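Local coordinates for photosystem II assembly protein Ycf48 (Thermosynechococcus elongatus, PDB 5OJ5), which binds the C-terminal extension of D1 and probably acts early in photosystem II assembly and in replacing photodamaged D1, at residues His219-Thr223 with Ser224-His228; Gln304-Asp307 with Val308-Val311; Leu319-Ser322 with Pro323-Phe327. One frame throughout, in Å; residues are numbered along the deposited sequence.

The three sites illustrate how a seven-bladed beta-propeller handles the connections between strands. Interaction 1 and interaction 2 both lie where the chain leaves the outermost strand of one blade on its way to the next, but interaction 1 is built from arginines of the Arg-rich patch, whereas interaction 2 is a short 3-10 turn. Interaction 3 is a tight hairpin inside the last blade. Its centre lies about 29 Å from that of interaction 1, on the other side of the chain's centre, and the nearest atoms of the two are about 14 Å apart. Interactions 2 and 3 are about 19 Å apart between centres, and none of the three touches another.

Interaction 1 of 3, residues His219-Thr223 with Ser224-His228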
ATOM      1  N   HIS A 219     -15.822   1.659  13.928  1.00 12.08           N
ATOM      2  CA  HIS A 219     -16.679   0.500  13.674  1.00 12.95           C
ATOM      3  C   HIS A 219     -16.085  -0.688  14.430  1.00 12.46           C
ATOM      4  O   HIS A 219     -14.882  -0.936  14.348  1.00 12.73           O
ATOM      5  CB  HIS A 219     -16.698   0.145  12.190  1.00 13.90           C
ATOM      6  CG  HIS A 219     -17.130   1.254  11.314  1.00 14.76           C
ATOM      7  ND1 HIS A 219     -18.442   1.551  11.060  1.00 20.42           N
ATOM      8  CD2 HIS A 219     -16.392   2.179  10.663  1.00 14.98           C
ATOM      9  CE1 HIS A 219     -18.489   2.601  10.248  1.00 19.74           C
ATOM     10  NE2 HIS A 219     -17.250   2.975   9.972  1.00 16.59           N
ATOM     11  N   ASN A 220     -16.877  -1.415  15.218  0.64 15.59           N
ATOM     12  CA  ASN A 220     -16.276  -2.586  15.867  0.64 15.37           C
ATOM     13  C   ASN A 220     -15.949  -3.664  14.832  0.64 14.67           C
ATOM     14  O   ASN A 220     -16.574  -3.776  13.769  0.64 15.22           O
ATOM     15  CB  ASN A 220     -17.165  -3.204  16.962  0.64 16.90           C
ATOM     16  CG  ASN A 220     -16.354  -3.964  18.050  0.64 17.89           C
ATOM     17  OD1 ASN A 220     -15.104  -4.099  17.992  0.64 16.87           O
ATOM     18  ND2 ASN A 220     -17.079  -4.432  19.084  0.64 21.60           N
ATOM     19  N   ARG A 221     -14.944  -4.454  15.145  1.00 14.84           N
ATOM     20  CA  ARG A 221     -14.582  -5.615  14.338  1.00 14.51           C
ATOM     21  C   ARG A 221     -15.692  -6.665  14.439  1.00 13.85           C
ATOM     22  O   ARG A 221     -16.539  -6.642  15.336  1.00 15.19           O
ATOM     23  CB  ARG A 221     -13.203  -6.169  14.714  1.00 14.06           C
ATOM     24  CG  ARG A 221     -13.156  -6.972  16.001  1.00 13.15           C
ATOM     25  CD  ARG A 221     -11.755  -7.424  16.211  1.00 13.35           C
ATOM     26  NE  ARG A 221     -11.611  -8.370  17.316  1.00 13.19           N
ATOM     27  CZ  ARG A 221     -11.495  -8.032  18.592  1.00 13.59           C
ATOM     28  NH1 ARG A 221     -11.539  -6.758  18.963  1.00 14.37           N
ATOM     29  NH2 ARG A 221     -11.370  -8.992  19.510  1.00 14.92           N
ATOM     30  N   THR A 222     -15.679  -7.605  13.505  1.00 14.51           N
ATOM     31  CA  THR A 222     -16.745  -8.571  13.377  1.00 15.74           C
ATOM     32  C   THR A 222     -16.232  -9.992  13.523  1.00 15.78           C
ATOM     33  O   THR A 222     -16.983 -10.960  13.269  1.00 19.16           O
ATOM     34  CB  THR A 222     -17.541  -8.350  12.096  1.00 20.04           C
ATOM     35  OG1 THR A 222     -16.632  -8.296  11.002  1.00 21.55           O
ATOM     36  CG2 THR A 222     -18.322  -7.017  12.163  1.00 22.10           C
ATOM     37  N   THR A 223     -14.995 -10.150  13.989  1.00 15.07           N
ATOM     38  CA  THR A 223     -14.416 -11.430  14.320  1.00 15.76           C
ATOM     39  C   THR A 223     -13.727 -11.315  15.659  1.00 14.42           C
ATOM     40  O   THR A 223     -13.245 -10.240  16.009  1.00 14.49           O
ATOM     41  CB  THR A 223     -13.300 -11.814  13.303  1.00 17.32           C
ATOM     42  OG1 THR A 223     -12.312 -10.784  13.182  1.00 16.76           O
ATOM     43  CG2 THR A 223     -13.885 -12.026  11.915  1.00 19.18           C
ATOM     44  N   SER A 224     -13.639 -12.442  16.384  0.76 14.38           N
ATOM     45  CA  SER A 224     -12.808 -12.430  17.581  0.76 15.04           C
ATOM     46  C   SER A 224     -11.354 -12.148  17.241  0.76 13.40           C
ATOM     47  O   SER A 224     -10.692 -11.369  17.940  0.76 14.50           O
ATOM     48  CB  SER A 224     -12.914 -13.757  18.311  0.76 16.68           C
ATOM     49  OG  SER A 224     -14.262 -14.027  18.665  0.76 17.80           O
ATOM     50  N   ARG A 225     -10.849 -12.771  16.170  1.00 14.48           N
ATOM     51  CA  ARG A 225      -9.483 -12.517  15.712  1.00 15.67           C
ATOM     52  C   ARG A 225      -9.310 -11.016  15.433  1.00 13.26           C
ATOM     53  O   ARG A 225     -10.199 -10.369  14.882  1.00 13.71           O
ATOM     54  CB  ARG A 225      -9.257 -13.310  14.414  1.00 17.21           C
ATOM     55  CG  ARG A 225      -9.207 -14.823  14.554  1.00 19.62           C
ATOM     56  CD  ARG A 225      -9.447 -15.518  13.230  1.00 21.83           C
ATOM     57  NE  ARG A 225      -9.557 -16.968  13.424  1.00 25.13           N
ATOM     58  CZ  ARG A 225      -8.525 -17.792  13.422  1.00 27.89           C
ATOM     59  NH1 ARG A 225      -7.300 -17.344  13.195  1.00 30.10           N
ATOM     60  NH2 ARG A 225      -8.726 -19.085  13.622  1.00 29.18           N
ATOM     61  N   ARG A 226      -8.156 -10.472  15.812  1.00 13.09           N
ATOM     62  CA  ARG A 226      -7.908  -9.054  15.584  1.00 11.99           C
ATOM     63  C   ARG A 226      -7.727  -8.755  14.100  1.00 11.81           C
ATOM     64  O   ARG A 226      -7.231  -9.580  13.320  1.00 12.37           O
ATOM     65  CB  ARG A 226      -6.677  -8.599  16.364  1.00 13.55           C
ATOM     66  CG  ARG A 226      -6.770  -8.730  17.865  1.00 16.03           C
ATOM     67  CD  ARG A 226      -7.939  -7.946  18.417  1.00 18.46           C
ATOM     68  NE  ARG A 226      -8.024  -8.038  19.870  1.00 20.14           N
ATOM     69  CZ  ARG A 226      -7.314  -7.307  20.710  1.00 18.59           C
ATOM     70  NH1 ARG A 226      -6.493  -6.385  20.252  1.00 19.46           N
ATOM     71  NH2 ARG A 226      -7.483  -7.426  22.035  1.00 20.50           N
ATOM     72  N   LEU A 227      -8.116  -7.528  13.734  1.00 11.73           N
ATOM     73  CA  LEU A 227      -7.906  -7.054  12.378  1.00 11.44           C
ATOM     74  C   LEU A 227      -6.440  -6.784  12.128  1.00 11.09           C
ATOM     75  O   LEU A 227      -5.706  -6.299  12.996  1.00 13.03           O
ATOM     76  CB  LEU A 227      -8.655  -5.735  12.209  1.00 11.49           C
ATOM     77  CG  LEU A 227     -10.156  -5.826  12.148  1.00 12.63           C
ATOM     78  CD1 LEU A 227     -10.780  -4.500  12.399  1.00 13.83           C
ATOM     79  CD2 LEU A 227     -10.567  -6.353  10.726  1.00 16.86           C
ATOM     80  N   HIS A 228      -6.006  -7.094  10.917  1.00 11.78           N
ATOM     81  CA  HIS A 228      -4.673  -6.752  10.473  0.59 11.66           C
ATOM     82  C   HIS A 228      -4.640  -5.686   9.390  1.00 10.24           C
ATOM     83  O   HIS A 228      -3.880  -4.725   9.472  1.00 11.94           O
ATOM     84  CB  HIS A 228      -3.898  -7.942   9.933  0.59 13.32           C
ATOM     85  CG  HIS A 228      -2.524  -7.531   9.575  0.59 15.04           C
ATOM     86  ND1 HIS A 228      -1.673  -6.988  10.517  0.59 18.52           N
ATOM     87  CD2 HIS A 228      -1.916  -7.372   8.375  0.59 15.56           C
ATOM     88  CE1 HIS A 228      -0.559  -6.603   9.930  0.59 18.24           C
ATOM     89  NE2 HIS A 228      -0.676  -6.831   8.634  0.59 16.73           N
TER
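Arg221 runs extended across the turn, in a direction set by its chi1 of 76°, and grips the backbone carbonyl of Ser224 side-on. Both of its donors meet one oxygen: NH2 lies 2.9 Å from Ser224 O and NE lies 3.2 Å from it. They approach from the same face of the carbonyl, while the oxygen stays near the guanidinium plane. NE also makes a weak bond to Thr223 O. A second side-chain bond runs from Thr223 OG1 to Arg225 O (2.7 Å); a chi1 of 54° sets that hydroxyl between the backbone N and the carbonyl carbon and points it at its acceptor.

CD of Arg226 rests over the centre of the Arg221 guanidinium, 3.6 Å above its plane, and the two guanidinium planes are turned 46° apart. These like charges gather in the Arg-rich patch, and each arginine has a further backbone acceptor for NH1: Ser204 O for Arg221, Arg202 O for Arg226. The apolar part of the contact is at the root of the Arg221 side chain, where CB meets Leu227 CD1 at 3.7 Å.

In the propeller, this turn leads from strand 217-220, the outermost of its blade, to strand 227-232, which opens the next one. Leu227 touches Tyr206 of strand 205-209 in the blade just left and Met240 of strand 238-242 in the blade just entered.

Interaction 2 of 3, residues Gln304-Asp307 with Val308-Val311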
ATOM      1  N   GLN A 304      -2.818 -21.431  -4.968  1.00 12.90           N
ATOM      2  CA  GLN A 304      -1.540 -20.932  -4.500  1.00 13.09           C
ATOM      3  C   GLN A 304      -0.547 -20.804  -5.654  1.00 12.60           C
ATOM      4  O   GLN A 304      -0.458 -21.690  -6.503  1.00 13.99           O
ATOM      5  CB  GLN A 304      -0.930 -21.836  -3.425  1.00 14.87           C
ATOM      6  CG  GLN A 304       0.387 -21.322  -2.913  1.00 16.44           C
ATOM      7  CD  GLN A 304       0.793 -21.925  -1.606  1.00 20.05           C
ATOM      8  OE1 GLN A 304       0.296 -22.982  -1.211  1.00 23.92           O
ATOM      9  NE2 GLN A 304       1.707 -21.262  -0.921  1.00 22.16           N
ATOM     10  N   ASP A 305       0.212 -19.703  -5.677  1.00 12.90           N
ATOM     11  CA  ASP A 305       1.340 -19.566  -6.600  1.00 13.60           C
ATOM     12  C   ASP A 305       2.538 -20.243  -5.950  1.00 14.01           C
ATOM     13  O   ASP A 305       3.231 -19.656  -5.111  1.00 15.58           O
ATOM     14  CB  ASP A 305       1.601 -18.099  -6.876  1.00 14.86           C
ATOM     15  CG  ASP A 305       2.649 -17.891  -7.932  1.00 15.44           C
ATOM     16  OD1 ASP A 305       3.527 -18.739  -8.128  1.00 16.87           O
ATOM     17  OD2 ASP A 305       2.607 -16.800  -8.564  1.00 16.10           O
ATOM     18  N   VAL A 306       2.762 -21.500  -6.324  1.00 13.74           N
ATOM     19  CA  VAL A 306       3.750 -22.283  -5.603  1.00 14.92           C
ATOM     20  C   VAL A 306       5.166 -21.869  -5.969  1.00 15.02           C
ATOM     21  O   VAL A 306       6.093 -22.115  -5.183  1.00 17.53           O
ATOM     22  CB  VAL A 306       3.546 -23.811  -5.771  1.00 16.16           C
ATOM     23  CG1 VAL A 306       2.170 -24.199  -5.160  1.00 17.31           C
ATOM     24  CG2 VAL A 306       3.668 -24.247  -7.232  1.00 17.27           C
ATOM     25  N   ASP A 307       5.378 -21.278  -7.154  1.00 15.75           N
ATOM     26  CA  ASP A 307       6.744 -20.953  -7.555  1.00 17.43           C
ATOM     27  C   ASP A 307       7.358 -19.954  -6.628  1.00 18.36           C
ATOM     28  O   ASP A 307       8.561 -20.014  -6.377  1.00 22.50           O
ATOM     29  CB  ASP A 307       6.798 -20.390  -8.962  1.00 18.85           C
ATOM     30  CG  ASP A 307       6.329 -21.391  -9.960  1.00 21.91           C
ATOM     31  OD1 ASP A 307       7.120 -22.131 -10.557  1.00 26.11           O
ATOM     32  OD2 ASP A 307       5.096 -21.508 -10.056  1.00 24.02           O
ATOM     33  N   VAL A 308       6.553 -19.035  -6.097  1.00 16.97           N
ATOM     34  CA  VAL A 308       7.170 -17.987  -5.299  1.00 19.13           C
ATOM     35  C   VAL A 308       7.392 -18.426  -3.868  1.00 18.56           C
ATOM     36  O   VAL A 308       7.981 -17.652  -3.091  1.00 19.27           O
ATOM     37  CB  VAL A 308       6.413 -16.642  -5.365  1.00 21.26           C
ATOM     38  CG1 VAL A 308       6.295 -16.151  -6.785  1.00 20.53           C
ATOM     39  CG2 VAL A 308       5.074 -16.773  -4.719  1.00 21.14           C
ATOM     40  N   LYS A 309       6.942 -19.639  -3.490  1.00 19.33           N
ATOM     41  CA  LYS A 309       7.249 -20.143  -2.158  1.00 24.09           C
ATOM     42  C   LYS A 309       8.748 -20.236  -1.944  1.00 29.85           C
ATOM     43  O   LYS A 309       9.202 -20.241  -0.801  1.00 35.17           O
ATOM     44  CB  LYS A 309       6.683 -21.561  -1.946  1.00 26.02           C
ATOM     45  CG  LYS A 309       5.195 -21.628  -1.783  1.00 27.02           C
ATOM     46  CD  LYS A 309       4.673 -23.057  -1.604  1.00 30.04           C
ATOM     47  CE  LYS A 309       5.087 -23.665  -0.259  1.00 33.38           C
ATOM     48  NZ  LYS A 309       4.437 -25.005  -0.044  1.00 35.98           N
ATOM     49  N   LYS A 310       9.521 -20.320  -3.023  1.00 30.30           N
ATOM     50  CA  LYS A 310      10.963 -20.402  -2.928  1.00 33.83           C
ATOM     51  C   LYS A 310      11.614 -19.059  -2.612  1.00 33.30           C
ATOM     52  O   LYS A 310      12.813 -19.047  -2.327  1.00 37.93           O
ATOM     53  CB  LYS A 310      11.494 -20.970  -4.238  1.00 36.65           C
ATOM     54  CG  LYS A 310      11.045 -22.412  -4.522  1.00 40.47           C
ATOM     55  CD  LYS A 310      11.253 -22.787  -5.985  1.00 43.27           C
ATOM     56  CE  LYS A 310      12.725 -22.593  -6.365  1.00 44.80           C
ATOM     57  NZ  LYS A 310      12.856 -21.243  -6.968  1.00 45.74           N
ATOM     58  N   VAL A 311      10.884 -17.943  -2.641  1.00 29.98           N
ATOM     59  CA  VAL A 311      11.472 -16.617  -2.446  1.00 27.53           C
ATOM     60  C   VAL A 311      11.557 -16.346  -0.944  1.00 28.77           C
ATOM     61  O   VAL A 311      10.510 -16.310  -0.278  1.00 28.87           O
ATOM     62  CB  VAL A 311      10.673 -15.515  -3.164  1.00 26.43           C
ATOM     63  CG1 VAL A 311      11.275 -14.095  -2.939  1.00 26.47           C
ATOM     64  CG2 VAL A 311      10.540 -15.799  -4.658  1.00 27.46           C
TER
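Val308 packs against Asp305 where the chain winds into a 3-10 turn, and this is the tightly fitted part of the contact. The methyl CG2 of Val308 lies 3.4 Å from Asp305 O, while its other methyl, CG1, comes to 4.0 Å from Asp305 OD1; the two side chains cross at about a right angle. With chi1 at -174°, the Asp305 carboxylate is carried round to the start of the turn, where OD1 accepts a weak bond from Asp307 N (3.3 Å). Two backbone bonds, each spanning three residues, hold the 3-10 turn: Lys309 N to Val306 O at 3.1 Å and Val311 N to Val308 O at 3.0 Å.

The solvent side, where Asp307, Lys309 and Lys310 are exposed, is held more loosely. Lys309 and Gln304 also cross at about a right angle, but here the aliphatic stem of the lysine lies by the end of the amide, with CD 3.5 Å from Gln304 NE2. Lys310 runs past Asp307 O, its CB 3.8 Å away. The ends of Asp307 and Lys310 would carry opposite charges, but OD1 of Asp307 and NZ of Lys310 are 6.8 Å apart.

The turn begins the long connection from strand 303-304, the outermost of its blade, to strand 317-320 of the next. Val308, which is buried, touches Leu292, and Gln304 touches Leu293, both of strand 292-295, while the N-terminal segment near Pro40 and Leu42 bonds to the Gln304 backbone.

Interaction 3 of 3, residues Leu319-Ser322 with Pro323-Phe327; sequences LFFS and PDQGF
Leu319 and Phe327 face each other as an antiparallel hydrogen-bonded pair. Leu319 N reaches Phe327 O at 2.8 Å and nearly straight (171°), and Phe327 N returns the bond to Leu319 O, also at 2.8 Å. Further along, one acceptor serves two donors: Gln325 O takes Phe321 N at 2.8 Å and Ser322 N at 3.3 Å, the latter in the carbonyl plane on a lone pair.

This doubling is a classic beta bulge, with Phe321 and Ser322 both opposite Gln325, and a type I turn from Ser322 to Gln325 completes the hairpin of the last propeller blade. The turn is closed by Gln325 N to Ser322 O at 3.2 Å. With chi1 at 76°, Ser322 OG is directed into the turn and accepts from Asp324 N at 3.2 Å.

A water joins the same hydroxyl to the neighbouring amide, lying 2.8 Å from Ser322 OG and donating to Gln325 OE1 over 2.8 Å. NE2 of Gln325 gives bonds to Arg66 O and Gly84 O, and Asp324 OD2 forms a salt bridge with Arg66. On the same face as Ser322 and Gln325, CD2 of Phe327 meets the edge of the Phe321 ring, which itself packs edge-to-face with Phe63 of strand 58-63.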
ATOM      1  N   LEU A 319       0.810  -3.829  -5.461  1.00 10.00           N
ATOM      2  CA  LEU A 319       0.457  -2.587  -6.152  1.00 11.95           C
ATOM      3  C   LEU A 319       0.200  -2.914  -7.613  1.00 12.57           C
ATOM      4  O   LEU A 319       1.140  -3.230  -8.338  1.00 16.25           O
ATOM      5  CB  LEU A 319       1.594  -1.573  -6.031  1.00 13.34           C
ATOM      6  CG  LEU A 319       1.850  -1.070  -4.614  1.00 15.24           C
ATOM      7  CD1 LEU A 319       3.036  -0.140  -4.569  1.00 19.30           C
ATOM      8  CD2 LEU A 319       0.632  -0.273  -4.052  1.00 20.40           C
ATOM      9  N   PHE A 320      -1.035  -2.793  -8.058  1.00 11.89           N
ATOM     10  CA  PHE A 320      -1.359  -2.901  -9.480  1.00 12.61           C
ATOM     11  C   PHE A 320      -1.549  -1.505 -10.027  1.00 14.56           C
ATOM     12  O   PHE A 320      -2.310  -0.714  -9.470  1.00 20.64           O
ATOM     13  CB  PHE A 320      -2.619  -3.724  -9.727  1.00 14.29           C
ATOM     14  CG  PHE A 320      -2.368  -5.210  -9.609  1.00 13.43           C
ATOM     15  CD1 PHE A 320      -1.629  -5.857 -10.567  1.00 14.23           C
ATOM     16  CD2 PHE A 320      -2.892  -5.938  -8.531  1.00 14.72           C
ATOM     17  CE1 PHE A 320      -1.395  -7.233 -10.452  1.00 15.64           C
ATOM     18  CE2 PHE A 320      -2.652  -7.284  -8.424  1.00 16.66           C
ATOM     19  CZ  PHE A 320      -1.907  -7.920  -9.378  1.00 16.39           C
ATOM     20  N   PHE A 321      -0.860  -1.203 -11.093  1.00 12.19           N
ATOM     21  CA  PHE A 321      -1.014   0.058 -11.806  1.00 13.48           C
ATOM     22  C   PHE A 321      -1.960  -0.041 -12.994  1.00 14.49           C
ATOM     23  O   PHE A 321      -2.580   0.957 -13.366  1.00 17.10           O
ATOM     24  CB  PHE A 321       0.368   0.583 -12.221  1.00 13.82           C
ATOM     25  CG  PHE A 321       1.199   0.903 -11.035  1.00 12.43           C
ATOM     26  CD1 PHE A 321       1.000   2.115 -10.368  1.00 13.73           C
ATOM     27  CD2 PHE A 321       2.098  -0.002 -10.504  1.00 13.00           C
ATOM     28  CE1 PHE A 321       1.678   2.409  -9.212  1.00 14.43           C
ATOM     29  CE2 PHE A 321       2.791   0.297  -9.305  1.00 13.62           C
ATOM     30  CZ  PHE A 321       2.575   1.511  -8.680  1.00 14.19           C
ATOM     31  N   SER A 322      -2.113  -1.227 -13.511  1.00 15.16           N
ATOM     32  CA  SER A 322      -3.091  -1.529 -14.548  1.00 15.54           C
ATOM     33  C   SER A 322      -3.196  -3.042 -14.582  1.00 16.44           C
ATOM     34  O   SER A 322      -2.436  -3.723 -13.896  1.00 16.05           O
ATOM     35  CB  SER A 322      -2.573  -1.030 -15.886  1.00 16.16           C
ATOM     36  OG  SER A 322      -1.564  -1.880 -16.391  1.00 16.16           O
ATOM     37  N   PRO A 323      -4.081  -3.622 -15.397  1.00 17.97           N
ATOM     38  CA  PRO A 323      -4.139  -5.087 -15.460  1.00 18.82           C
ATOM     39  C   PRO A 323      -2.890  -5.755 -15.975  1.00 17.83           C
ATOM     40  O   PRO A 323      -2.778  -6.969 -15.816  1.00 20.85           O
ATOM     41  CB  PRO A 323      -5.354  -5.362 -16.343  1.00 21.43           C
ATOM     42  CG  PRO A 323      -6.260  -4.206 -16.052  1.00 23.38           C
ATOM     43  CD  PRO A 323      -5.296  -3.023 -15.977  1.00 19.79           C
ATOM     44  N   ASP A 324      -1.944  -5.069 -16.598  0.55 17.17           N
ATOM     45  CA  ASP A 324      -0.720  -5.781 -16.957  0.55 17.26           C
ATOM     46  C   ASP A 324       0.529  -5.134 -16.362  0.55 16.26           C
ATOM     47  O   ASP A 324       1.636  -5.335 -16.879  0.55 17.82           O
ATOM     48  CB  ASP A 324      -0.572  -6.006 -18.462  0.55 19.43           C
ATOM     49  CG  ASP A 324      -0.174  -4.756 -19.172  0.55 20.80           C
ATOM     50  OD1 ASP A 324      -0.414  -3.671 -18.613  0.55 21.81           O
ATOM     51  OD2 ASP A 324       0.332  -4.847 -20.299  0.55 24.25           O
ATOM     52  N   GLN A 325       0.390  -4.376 -15.275  1.00 13.85           N
ATOM     53  CA  GLN A 325       1.574  -3.826 -14.623  1.00 12.39           C
ATOM     54  C   GLN A 325       1.332  -3.831 -13.130  1.00 12.04           C
ATOM     55  O   GLN A 325       0.363  -3.217 -12.647  1.00 12.58           O
ATOM     56  CB  GLN A 325       1.854  -2.412 -15.090  1.00 13.10           C
ATOM     57  CG  GLN A 325       3.144  -1.853 -14.532  1.00 14.57           C
ATOM     58  CD  GLN A 325       3.440  -0.464 -15.041  1.00 15.55           C
ATOM     59  OE1 GLN A 325       2.532   0.317 -15.250  1.00 17.36           O
ATOM     60  NE2 GLN A 325       4.711  -0.153 -15.228  1.00 17.17           N
ATOM     61  N   GLY A 326       2.197  -4.516 -12.397  1.00 11.36           N
ATOM     62  CA  GLY A 326       2.023  -4.636 -10.961  1.00 12.22           C
ATOM     63  C   GLY A 326       3.267  -5.146 -10.294  1.00 10.75           C
ATOM     64  O   GLY A 326       4.136  -5.747 -10.933  1.00 10.70           O
ATOM     65  N   PHE A 327       3.340  -4.895  -8.993  1.00 11.52           N
ATOM     66  CA  PHE A 327       4.512  -5.188  -8.203  1.00 10.18           C
ATOM     67  C   PHE A 327       4.093  -5.655  -6.829  1.00 11.02           C
ATOM     68  O   PHE A 327       3.077  -5.224  -6.276  1.00 13.67           O
ATOM     69  CB  PHE A 327       5.412  -3.952  -8.063  1.00 11.83           C
ATOM     70  CG  PHE A 327       5.960  -3.518  -9.349  1.00 12.55           C
ATOM     71  CD1 PHE A 327       7.163  -3.976  -9.810  1.00 13.94           C
ATOM     72  CD2 PHE A 327       5.196  -2.646 -10.143  1.00 16.31           C
ATOM     73  CE1 PHE A 327       7.595  -3.556 -11.080  1.00 18.68           C
ATOM     74  CE2 PHE A 327       5.613  -2.242 -11.365  1.00 20.27           C
ATOM     75  CZ  PHE A 327       6.779  -2.687 -11.815  1.00 19.42           C
TER
HETATM   76  O   HOH W   1       0.401  -0.038 -17.097  1.00 28.10           O